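Local coordinates for 5-carboxyvanillate decarboxylase (PDB 4L6D), which probably removes a carboxyl group from 5-carboxyvanillate, a manganese-dependent decarboxylation that would yield vanillate, carried out by an amidohydrolase-fold enzyme, at residues L138-Y152 against L169-I182. Residues are numbered along the deposited sequence; the frame is centred on the assembly and turned at random.
Sequences LNGLVINSHTNDLYY and LALYIHPRAPSKQI. With MN (manganese (II) ion), chain I; VNL (4-hydroxy-3-methoxybenzoate), chain J.
Neighbouring parallel strands of the amidohydrolase TIM barrel, 140-144 and 171-174, meet through hydrogen bonds whose donors alternate between the two strands, among them Y172 N to L141 O (2.8 Å) and I143 N to Y172 O (3.0 Å). L171, its CG anti to the backbone N (chi1 174°), sends CD1 against L141 CB at 3.7 Å and onto I143 CG2; such branched aliphatic chains suit the face turned to the outer helices, where L141 meets helix 122-134. Helix 158-167 links the strands as a beta-alpha-beta crossover. On the face of V142 and H174, H174 NE2 binds manganese at 2.2 Å, completing with E8 and D297 the protein ligands of the site where vanillate O3 also binds. H174 ND1 donates to P175 O, which helps set the ring's rotation and is consistent with NE2 offering its lone pair to the metal. Beyond the strands, the flat guanidinium of R176 can stack on H146, planes 16° apart, while NH1 reaches H146 O (2.9 Å) and NE pairs with D32. Small S179 lays CB on the imidazole's opposite face and donates OG to Y151 OH (2.7 Å). D149's short carboxylate takes K180 N on OD1 (2.8 Å).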
# COMPACT_ATOMS: atom_id res chain seq x y z
N LEU A 138 -7.06 -30.74 -8.59
CA LEU A 138 -7.20 -29.77 -7.52
C LEU A 138 -7.91 -28.50 -7.99
O LEU A 138 -8.13 -28.29 -9.19
CB LEU A 138 -5.85 -29.46 -6.86
CG LEU A 138 -5.38 -30.59 -5.93
CD1 LEU A 138 -3.92 -30.40 -5.59
CD2 LEU A 138 -6.22 -30.61 -4.67
N ASN A 139 -8.28 -27.65 -7.04
CA ASN A 139 -9.21 -26.56 -7.29
C ASN A 139 -8.57 -25.28 -7.81
O ASN A 139 -9.25 -24.40 -8.34
CB ASN A 139 -9.97 -26.27 -5.99
CG ASN A 139 -10.77 -27.45 -5.53
OD1 ASN A 139 -10.26 -28.33 -4.83
ND2 ASN A 139 -12.04 -27.51 -5.94
N GLY A 140 -7.25 -25.19 -7.68
CA GLY A 140 -6.54 -24.01 -8.11
C GLY A 140 -5.10 -24.13 -7.67
O GLY A 140 -4.65 -25.22 -7.33
N LEU A 141 -4.41 -23.00 -7.67
CA LEU A 141 -2.99 -22.95 -7.30
C LEU A 141 -2.73 -21.87 -6.27
O LEU A 141 -3.49 -20.90 -6.17
CB LEU A 141 -2.14 -22.68 -8.54
CG LEU A 141 -2.18 -23.73 -9.64
CD1 LEU A 141 -1.66 -23.14 -10.95
CD2 LEU A 141 -1.42 -24.99 -9.27
N VAL A 142 -1.64 -22.02 -5.52
CA VAL A 142 -1.21 -20.99 -4.58
C VAL A 142 0.30 -20.84 -4.66
O VAL A 142 1.04 -21.82 -4.83
CB VAL A 142 -1.65 -21.31 -3.12
CG1 VAL A 142 -1.07 -22.64 -2.63
CG2 VAL A 142 -1.27 -20.18 -2.15
N ILE A 143 0.75 -19.60 -4.57
CA ILE A 143 2.17 -19.29 -4.48
C ILE A 143 2.30 -18.08 -3.55
O ILE A 143 1.36 -17.28 -3.44
CB ILE A 143 2.79 -19.05 -5.88
CG1 ILE A 143 4.31 -19.31 -5.86
CG2 ILE A 143 2.48 -17.64 -6.38
CD1 ILE A 143 4.67 -20.80 -5.61
N ASN A 144 3.43 -17.94 -2.87
CA ASN A 144 3.61 -16.90 -1.86
C ASN A 144 4.53 -15.78 -2.32
O ASN A 144 5.74 -15.88 -2.18
CB ASN A 144 4.10 -17.51 -0.55
CG ASN A 144 3.25 -18.68 -0.14
OD1 ASN A 144 2.11 -18.50 0.31
ND2 ASN A 144 3.75 -19.90 -0.36
N SER A 145 3.92 -14.72 -2.83
CA SER A 145 4.60 -13.61 -3.49
C SER A 145 5.93 -14.01 -4.15
O SER A 145 5.95 -14.96 -4.93
CB SER A 145 4.72 -12.40 -2.58
OG SER A 145 4.89 -11.23 -3.36
N HIS A 146 7.04 -13.35 -3.81
CA HIS A 146 8.28 -13.49 -4.56
C HIS A 146 8.92 -14.88 -4.50
O HIS A 146 8.68 -15.64 -3.57
CB HIS A 146 9.31 -12.44 -4.11
CG HIS A 146 10.06 -12.80 -2.87
ND1 HIS A 146 11.21 -13.56 -2.89
CD2 HIS A 146 9.83 -12.50 -1.57
CE1 HIS A 146 11.67 -13.71 -1.65
NE2 HIS A 146 10.84 -13.08 -0.83
N THR A 147 9.73 -15.18 -5.50
CA THR A 147 10.64 -16.32 -5.42
C THR A 147 12.04 -15.84 -5.78
O THR A 147 12.22 -15.16 -6.79
CB THR A 147 10.23 -17.47 -6.35
OG1 THR A 147 8.90 -17.89 -6.03
CG2 THR A 147 11.18 -18.67 -6.19
N ASN A 148 13.00 -16.19 -4.94
CA ASN A 148 14.40 -15.80 -5.15
C ASN A 148 14.57 -14.28 -5.26
O ASN A 148 15.46 -13.79 -5.94
CB ASN A 148 15.01 -16.52 -6.36
CG ASN A 148 15.01 -18.03 -6.19
OD1 ASN A 148 15.13 -18.54 -5.08
ND2 ASN A 148 14.90 -18.75 -7.30
N ASP A 149 13.68 -13.56 -4.58
CA ASP A 149 13.70 -12.10 -4.53
C ASP A 149 13.46 -11.47 -5.89
O ASP A 149 13.90 -10.35 -6.16
CB ASP A 149 14.99 -11.63 -3.88
CG ASP A 149 15.17 -12.22 -2.50
OD1 ASP A 149 14.37 -11.86 -1.62
OD2 ASP A 149 16.05 -13.10 -2.33
N LEU A 150 12.75 -12.20 -6.73
CA LEU A 150 12.29 -11.69 -8.02
C LEU A 150 10.77 -11.69 -8.01
O LEU A 150 10.15 -12.53 -7.36
CB LEU A 150 12.76 -12.59 -9.15
CG LEU A 150 14.27 -12.73 -9.31
CD1 LEU A 150 14.56 -13.78 -10.36
CD2 LEU A 150 14.87 -11.40 -9.69
N TYR A 151 10.19 -10.76 -8.76
CA TYR A 151 8.74 -10.65 -8.87
C TYR A 151 8.26 -11.24 -10.20
O TYR A 151 9.07 -11.56 -11.07
CB TYR A 151 8.32 -9.19 -8.69
CG TYR A 151 8.64 -8.71 -7.29
CD1 TYR A 151 7.91 -9.20 -6.21
CD2 TYR A 151 9.66 -7.81 -7.05
CE1 TYR A 151 8.21 -8.80 -4.91
CE2 TYR A 151 9.96 -7.40 -5.74
CZ TYR A 151 9.23 -7.89 -4.68
OH TYR A 151 9.52 -7.49 -3.39
N TYR A 152 6.94 -11.38 -10.34
CA TYR A 152 6.40 -12.20 -11.42
C TYR A 152 6.24 -11.48 -12.76
O TYR A 152 5.66 -12.02 -13.69
CB TYR A 152 5.13 -12.95 -10.99
CG TYR A 152 5.45 -13.96 -9.91
CD1 TYR A 152 6.54 -14.82 -10.04
CD2 TYR A 152 4.73 -13.99 -8.72
CE1 TYR A 152 6.87 -15.71 -9.04
CE2 TYR A 152 5.04 -14.89 -7.72
CZ TYR A 152 6.12 -15.73 -7.88
OH TYR A 152 6.47 -16.62 -6.88
N LEU A 169 -6.53 -22.99 -14.13
CA LEU A 169 -6.55 -22.81 -12.67
C LEU A 169 -6.25 -21.37 -12.27
O LEU A 169 -5.32 -20.74 -12.78
CB LEU A 169 -5.51 -23.72 -12.00
CG LEU A 169 -5.73 -25.23 -12.16
CD1 LEU A 169 -4.64 -25.98 -11.42
CD2 LEU A 169 -7.11 -25.63 -11.63
N ALA A 170 -7.03 -20.87 -11.31
CA ALA A 170 -6.75 -19.58 -10.71
C ALA A 170 -5.53 -19.69 -9.79
O ALA A 170 -5.36 -20.71 -9.11
CB ALA A 170 -7.96 -19.08 -9.94
N LEU A 171 -4.68 -18.67 -9.79
CA LEU A 171 -3.52 -18.63 -8.90
C LEU A 171 -3.74 -17.64 -7.77
O LEU A 171 -3.87 -16.43 -8.00
CB LEU A 171 -2.27 -18.24 -9.68
CG LEU A 171 -1.01 -18.02 -8.82
CD1 LEU A 171 -0.53 -19.33 -8.19
CD2 LEU A 171 0.09 -17.41 -9.66
N TYR A 172 -3.78 -18.15 -6.54
CA TYR A 172 -3.84 -17.29 -5.36
C TYR A 172 -2.41 -16.86 -5.06
O TYR A 172 -1.56 -17.71 -4.77
CB TYR A 172 -4.41 -18.09 -4.19
CG TYR A 172 -5.07 -17.27 -3.09
CD1 TYR A 172 -4.38 -16.25 -2.45
CD2 TYR A 172 -6.38 -17.54 -2.70
CE1 TYR A 172 -4.98 -15.52 -1.43
CE2 TYR A 172 -6.99 -16.82 -1.69
CZ TYR A 172 -6.29 -15.80 -1.07
OH TYR A 172 -6.91 -15.10 -0.08
N ILE A 173 -2.13 -15.57 -5.18
CA ILE A 173 -0.82 -15.07 -4.76
C ILE A 173 -0.93 -14.59 -3.33
O ILE A 173 -1.34 -13.45 -3.07
CB ILE A 173 -0.25 -13.98 -5.70
CG1 ILE A 173 -0.13 -14.52 -7.13
CG2 ILE A 173 1.12 -13.55 -5.20
CD1 ILE A 173 0.37 -13.48 -8.14
N HIS A 174 -0.58 -15.49 -2.42
CA HIS A 174 -0.61 -15.25 -0.98
C HIS A 174 0.64 -14.45 -0.61
O HIS A 174 1.62 -14.47 -1.33
CB HIS A 174 -0.58 -16.62 -0.30
CG HIS A 174 -0.77 -16.58 1.18
ND1 HIS A 174 0.27 -16.34 2.06
CD2 HIS A 174 -1.88 -16.74 1.94
CE1 HIS A 174 -0.19 -16.36 3.29
NE2 HIS A 174 -1.49 -16.60 3.25
N PRO A 175 0.61 -13.72 0.52
CA PRO A 175 1.85 -13.03 0.90
C PRO A 175 2.99 -13.94 1.37
O PRO A 175 2.83 -15.12 1.68
CB PRO A 175 1.40 -12.13 2.07
CG PRO A 175 -0.09 -11.99 1.89
CD PRO A 175 -0.55 -13.28 1.31
N ARG A 176 4.18 -13.35 1.39
CA ARG A 176 5.25 -13.78 2.27
C ARG A 176 5.92 -12.48 2.71
O ARG A 176 5.48 -11.40 2.34
CB ARG A 176 6.22 -14.76 1.58
CG ARG A 176 6.90 -14.18 0.35
CD ARG A 176 7.85 -15.17 -0.30
NE ARG A 176 9.03 -15.43 0.50
CZ ARG A 176 10.09 -16.09 0.06
NH1 ARG A 176 10.09 -16.56 -1.18
NH2 ARG A 176 11.14 -16.28 0.85
N ALA A 177 6.98 -12.58 3.50
CA ALA A 177 7.64 -11.37 3.95
C ALA A 177 8.29 -10.62 2.78
O ALA A 177 8.70 -11.24 1.79
CB ALA A 177 8.70 -11.71 5.01
N PRO A 178 8.38 -9.28 2.90
CA PRO A 178 9.12 -8.45 1.94
C PRO A 178 10.43 -9.08 1.47
O PRO A 178 11.24 -9.54 2.28
CB PRO A 178 9.39 -7.19 2.75
CG PRO A 178 8.12 -7.05 3.58
CD PRO A 178 7.72 -8.46 3.93
N SER A 179 10.64 -9.08 0.15
CA SER A 179 11.85 -9.61 -0.45
C SER A 179 13.07 -8.78 -0.08
O SER A 179 12.95 -7.71 0.52
CB SER A 179 11.74 -9.63 -1.98
OG SER A 179 11.96 -8.32 -2.50
N LYS A 180 14.24 -9.25 -0.49
CA LYS A 180 15.48 -8.55 -0.19
C LYS A 180 15.54 -7.18 -0.87
O LYS A 180 16.30 -6.31 -0.46
CB LYS A 180 16.70 -9.40 -0.54
CG LYS A 180 16.91 -10.61 0.36
CD LYS A 180 18.13 -11.42 -0.06
CE LYS A 180 18.29 -12.62 0.86
NZ LYS A 180 19.59 -13.31 0.66
N GLN A 181 14.71 -6.98 -1.89
CA GLN A 181 14.67 -5.70 -2.56
C GLN A 181 14.13 -4.61 -1.64
O GLN A 181 14.46 -3.44 -1.80
CB GLN A 181 13.79 -5.78 -3.81
CG GLN A 181 14.30 -6.80 -4.83
CD GLN A 181 13.74 -6.56 -6.21
OE1 GLN A 181 13.60 -5.41 -6.65
NE2 GLN A 181 13.42 -7.63 -6.92
N ILE A 182 13.28 -5.00 -0.69
CA ILE A 182 12.58 -4.02 0.14
C ILE A 182 12.64 -4.29 1.65
O ILE A 182 12.13 -3.49 2.43
CB ILE A 182 11.09 -3.88 -0.28
CG1 ILE A 182 10.38 -5.24 -0.24
CG2 ILE A 182 11.00 -3.28 -1.67
CD1 ILE A 182 8.85 -5.15 -0.25
MN MN I . -2.90 -16.40 4.93
C1 VNL J . 0.43 -15.02 9.58
CO1 VNL J . -0.85 -14.61 9.21
CO2 VNL J . 1.18 -15.90 8.77
CM1 VNL J . -1.43 -15.07 8.02
CM2 VNL J . 0.63 -16.36 7.57
OM VNL J . 1.27 -17.22 6.72
CZ VNL J . -0.72 -15.93 7.19
CC VNL J . 1.02 -14.55 10.89
CV VNL J . 2.60 -17.67 7.01
O1 VNL J . 0.29 -14.02 11.76
O2 VNL J . 2.24 -14.76 11.10
O3 VNL J . -1.32 -16.67 6.20
O HOH W 1 -9.26 -22.45 -10.29
O HOH W 2 11.09 -12.67 2.03
O HOH W 3 12.48 -17.67 -2.49
O HOH W 4 -3.54 -18.49 4.72